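Local atomic coordinates of YecR (Salmonella typhimurium, PDB entry 7BGL), a protein that is of unknown function but is probably a lipoprotein of the YecR family, found here as one of 78 protein chains in a large multi-protein assembly. Residues 24-34 and 56-66. Residues are numbered along the deposited sequence; the frame is centred on the assembly and turned at random.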
loop_
_atom_site.group_PDB
_atom_site.type_symbol
_atom_site.label_atom_id
_atom_site.label_comp_id
_atom_site.label_asym_id
_atom_site.label_seq_id
_atom_site.Cartn_x
_atom_site.Cartn_y
_atom_site.Cartn_z
ATOM N N VAL C 24 -98.217 -4.322 47.447
ATOM C CA VAL C 24 -97.544 -5.171 46.472
ATOM C C VAL C 24 -96.990 -4.303 45.352
ATOM O O VAL C 24 -97.546 -3.250 45.020
ATOM C CB VAL C 24 -98.502 -6.249 45.923
ATOM C CG1 VAL C 24 -97.746 -7.239 45.051
ATOM C CG2 VAL C 24 -99.215 -6.960 47.064
ATOM N N SER C 25 -95.880 -4.746 44.760
ATOM C CA SER C 25 -95.242 -4.008 43.677
ATOM C C SER C 25 -94.827 -4.862 42.487
ATOM O O SER C 25 -94.559 -4.296 41.421
ATOM C CB SER C 25 -94.003 -3.262 44.194
ATOM O OG SER C 25 -93.160 -4.128 44.935
ATOM N N GLU C 26 -94.761 -6.184 42.621
ATOM C CA GLU C 26 -94.329 -7.022 41.512
ATOM C C GLU C 26 -94.815 -8.447 41.729
ATOM O O GLU C 26 -94.823 -8.937 42.859
ATOM C CB GLU C 26 -92.802 -7.005 41.368
ATOM C CG GLU C 26 -92.254 -8.097 40.462
ATOM C CD GLU C 26 -90.758 -7.984 40.250
ATOM O OE1 GLU C 26 -90.169 -6.972 40.685
ATOM O OE2 GLU C 26 -90.170 -8.908 39.650
ATOM N N ALA C 27 -95.195 -9.111 40.636
ATOM C CA ALA C 27 -95.603 -10.517 40.685
ATOM C C ALA C 27 -95.183 -11.156 39.359
ATOM O O ALA C 27 -95.908 -11.083 38.365
ATOM C CB ALA C 27 -97.097 -10.660 40.933
ATOM N N SER C 28 -94.008 -11.782 39.362
ATOM C CA SER C 28 -93.460 -12.398 38.160
ATOM C C SER C 28 -93.606 -13.909 38.243
ATOM O O SER C 28 -92.962 -14.543 39.096
ATOM C CB SER C 28 -91.990 -12.014 37.981
ATOM O OG SER C 28 -91.171 -12.680 38.925
ATOM N N PRO C 29 -94.440 -14.527 37.400
ATOM C CA PRO C 29 -94.512 -15.996 37.393
ATOM C C PRO C 29 -93.185 -16.652 37.073
ATOM O O PRO C 29 -92.887 -17.725 37.611
ATOM C CB PRO C 29 -95.568 -16.293 36.319
ATOM C CG PRO C 29 -95.622 -15.059 35.476
ATOM C CD PRO C 29 -95.330 -13.919 36.398
ATOM N N ILE C 30 -92.375 -16.042 36.206
ATOM C CA ILE C 30 -91.043 -16.568 35.940
ATOM C C ILE C 30 -90.246 -16.527 37.235
ATOM O O ILE C 30 -89.955 -15.450 37.769
ATOM C CB ILE C 30 -90.357 -15.772 34.827
ATOM C CG1 ILE C 30 -91.182 -15.831 33.540
ATOM C CG2 ILE C 30 -88.951 -16.298 34.584
ATOM C CD1 ILE C 30 -91.232 -17.205 32.910
ATOM N N SER C 31 -89.893 -17.703 37.748
ATOM C CA SER C 31 -89.234 -17.905 39.032
ATOM C C SER C 31 -90.210 -17.742 40.193
ATOM O O SER C 31 -89.812 -17.949 41.346
ATOM C CB SER C 31 -88.036 -16.964 39.245
ATOM O OG SER C 31 -88.463 -15.621 39.396
ATOM N N GLY C 32 -91.467 -17.382 39.937
ATOM C CA GLY C 32 -92.460 -17.279 40.988
ATOM C C GLY C 32 -92.073 -16.323 42.098
ATOM O O GLY C 32 -92.002 -16.718 43.266
ATOM N N ILE C 33 -91.820 -15.064 41.749
ATOM C CA ILE C 33 -91.304 -14.076 42.690
ATOM C C ILE C 33 -92.355 -12.998 42.909
ATOM O O ILE C 33 -92.872 -12.419 41.947
ATOM C CB ILE C 33 -89.984 -13.456 42.197
ATOM C CG1 ILE C 33 -88.910 -14.535 42.058
ATOM C CG2 ILE C 33 -89.522 -12.363 43.146
ATOM C CD1 ILE C 33 -88.582 -15.239 43.355
ATOM N N VAL C 34 -92.658 -12.720 44.176
ATOM C CA VAL C 34 -93.578 -11.657 44.559
ATOM C C VAL C 34 -92.807 -10.628 45.370
ATOM O O VAL C 34 -92.064 -10.980 46.292
ATOM C CB VAL C 34 -94.777 -12.199 45.362
ATOM C CG1 VAL C 34 -95.629 -11.052 45.881
ATOM C CG2 VAL C 34 -95.606 -13.143 44.507
ATOM N N THR C 56 -100.720 -11.065 51.744
ATOM C CA THR C 56 -100.729 -10.534 50.385
ATOM C C THR C 56 -99.883 -11.391 49.449
ATOM O O THR C 56 -100.266 -11.630 48.297
ATOM C CB THR C 56 -100.234 -9.088 50.380
ATOM O OG1 THR C 56 -98.907 -9.033 50.919
ATOM C CG2 THR C 56 -101.151 -8.210 51.218
ATOM N N ALA C 57 -98.724 -11.853 49.923
ATOM C CA ALA C 57 -97.887 -12.718 49.099
ATOM C C ALA C 57 -98.596 -14.027 48.780
ATOM O O ALA C 57 -98.529 -14.520 47.648
ATOM C CB ALA C 57 -96.554 -12.982 49.799
ATOM N N THR C 58 -99.279 -14.608 49.769
ATOM C CA THR C 58 -100.039 -15.828 49.523
ATOM C C THR C 58 -101.159 -15.582 48.521
ATOM O O THR C 58 -101.415 -16.416 47.645
ATOM C CB THR C 58 -100.605 -16.372 50.835
ATOM O OG1 THR C 58 -101.377 -15.354 51.483
ATOM C CG2 THR C 58 -99.478 -16.812 51.758
ATOM N N ARG C 59 -101.843 -14.441 48.639
ATOM C CA ARG C 59 -102.894 -14.114 47.682
ATOM C C ARG C 59 -102.334 -13.991 46.271
ATOM O O ARG C 59 -102.936 -14.484 45.311
ATOM C CB ARG C 59 -103.597 -12.820 48.095
ATOM C CG ARG C 59 -104.713 -13.014 49.106
ATOM C CD ARG C 59 -105.341 -11.687 49.495
ATOM N NE ARG C 59 -106.172 -11.804 50.688
ATOM C CZ ARG C 59 -106.407 -10.815 51.538
ATOM N NH1 ARG C 59 -105.886 -9.611 51.359
ATOM N NH2 ARG C 59 -107.184 -11.037 52.594
ATOM N N GLU C 60 -101.181 -13.334 46.125
ATOM C CA GLU C 60 -100.569 -13.203 44.805
ATOM C C GLU C 60 -100.155 -14.561 44.249
ATOM O O GLU C 60 -100.359 -14.845 43.061
ATOM C CB GLU C 60 -99.368 -12.260 44.875
ATOM C CG GLU C 60 -99.739 -10.799 45.074
ATOM C CD GLU C 60 -100.445 -10.209 43.870
ATOM O OE1 GLU C 60 -100.030 -10.507 42.730
ATOM O OE2 GLU C 60 -101.417 -9.448 44.063
ATOM N N CYS C 61 -99.567 -15.413 45.092
ATOM C CA CYS C 61 -99.183 -16.744 44.637
ATOM C C CYS C 61 -100.401 -17.537 44.184
ATOM O O CYS C 61 -100.367 -18.203 43.142
ATOM C CB CYS C 61 -98.437 -17.488 45.745
ATOM S SG CYS C 61 -96.923 -16.680 46.332
ATOM N N GLN C 62 -101.492 -17.472 44.951
ATOM C CA GLN C 62 -102.714 -18.171 44.562
ATOM C C GLN C 62 -103.270 -17.621 43.254
ATOM O O GLN C 62 -103.720 -18.385 42.393
ATOM C CB GLN C 62 -103.753 -18.069 45.677
ATOM C CG GLN C 62 -103.433 -18.915 46.898
ATOM C CD GLN C 62 -104.308 -18.576 48.088
ATOM O OE1 GLN C 62 -105.384 -17.997 47.936
ATOM N NE2 GLN C 62 -103.851 -18.940 49.280
ATOM N N GLN C 63 -103.252 -16.296 43.090
ATOM C CA GLN C 63 -103.652 -15.707 41.819
ATOM C C GLN C 63 -102.826 -16.268 40.673
ATOM O O GLN C 63 -103.367 -16.568 39.602
ATOM C CB GLN C 63 -103.519 -14.185 41.877
ATOM C CG GLN C 63 -104.320 -13.446 40.821
ATOM C CD GLN C 63 -104.380 -11.952 41.074
ATOM O OE1 GLN C 63 -103.725 -11.167 40.388
ATOM N NE2 GLN C 63 -105.164 -11.551 42.068
ATOM N N MET C 64 -101.523 -16.417 40.877
ATOM C CA MET C 64 -100.666 -17.107 39.931
ATOM C C MET C 64 -100.777 -18.614 40.162
ATOM O O MET C 64 -101.559 -19.082 40.996
ATOM C CB MET C 64 -99.227 -16.602 40.050
ATOM C CG MET C 64 -99.007 -15.227 39.437
ATOM S SD MET C 64 -97.300 -14.943 38.932
ATOM C CE MET C 64 -96.600 -14.291 40.445
ATOM N N GLY C 65 -99.990 -19.391 39.418
ATOM C CA GLY C 65 -100.080 -20.838 39.512
ATOM C C GLY C 65 -99.442 -21.437 40.748
ATOM O O GLY C 65 -99.634 -22.630 41.004
ATOM N N TYR C 66 -98.696 -20.648 41.515
ATOM C CA TYR C 66 -98.009 -21.142 42.698
ATOM C C TYR C 66 -98.887 -20.942 43.934
ATOM O O TYR C 66 -100.081 -20.647 43.838
ATOM C CB TYR C 66 -96.655 -20.452 42.843
ATOM C CG TYR C 66 -95.806 -20.497 41.593
ATOM C CD1 TYR C 66 -95.921 -19.517 40.615
ATOM C CD2 TYR C 66 -94.887 -21.518 41.391
ATOM C CE1 TYR C 66 -95.147 -19.555 39.472
ATOM C CE2 TYR C 66 -94.108 -21.563 40.251
ATOM C CZ TYR C 66 -94.242 -20.580 39.295
ATOM O OH TYR C 66 -93.468 -20.621 38.159
#
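Helix 56-63 lies along one face of the hairpin formed by strands 24-28 and 33-34, its axis 9.6 Å from that of strand 24-28 at closest approach and inclined to it by -37°, so that V24 sits over T56, A27 over E60 and P29 over M64. E60 lies against the hairpin face, its CB 3.9 Å from V34 CG2, its CG and CD beside V24 CG1. The bend at chi2 (-68°) turns the carboxylate toward A27, leaving OE1 3.4 Å from the methyl CB. V34 reaches the helix from the second strand, its CG2 also meeting C61 SG at 4.2 Å. C61 SG forms a disulfide with C98, which ties the helix to the chain just beyond strand 87-97, a neighbour of strand 33-41 in the four-stranded antiparallel sheet. Strand 24-28 forms one border of this sheet within the chain; a type II turn from P29 to G32 closes the hairpin, and G32 and I33 opposite S28 make a G1 bulge. M64, the first residue past the helix, crosses P29 at about a right angle. Its SD rests 3.4 Å from P29 CD, and the chi3 bend (-88°) swings CE back against the A27 carbonyl carbon and CB, the latter 3.7 Å away. Farther along, the Y66 ring packs against the turn and receives a CH-pi contact over one face from G32 CA, 4.2 Å from the ring centroid and displaced toward the rim. The phenol OH comes within 3.0 Å of P29 O, which accepts the turn's hydrogen bond from G32 N.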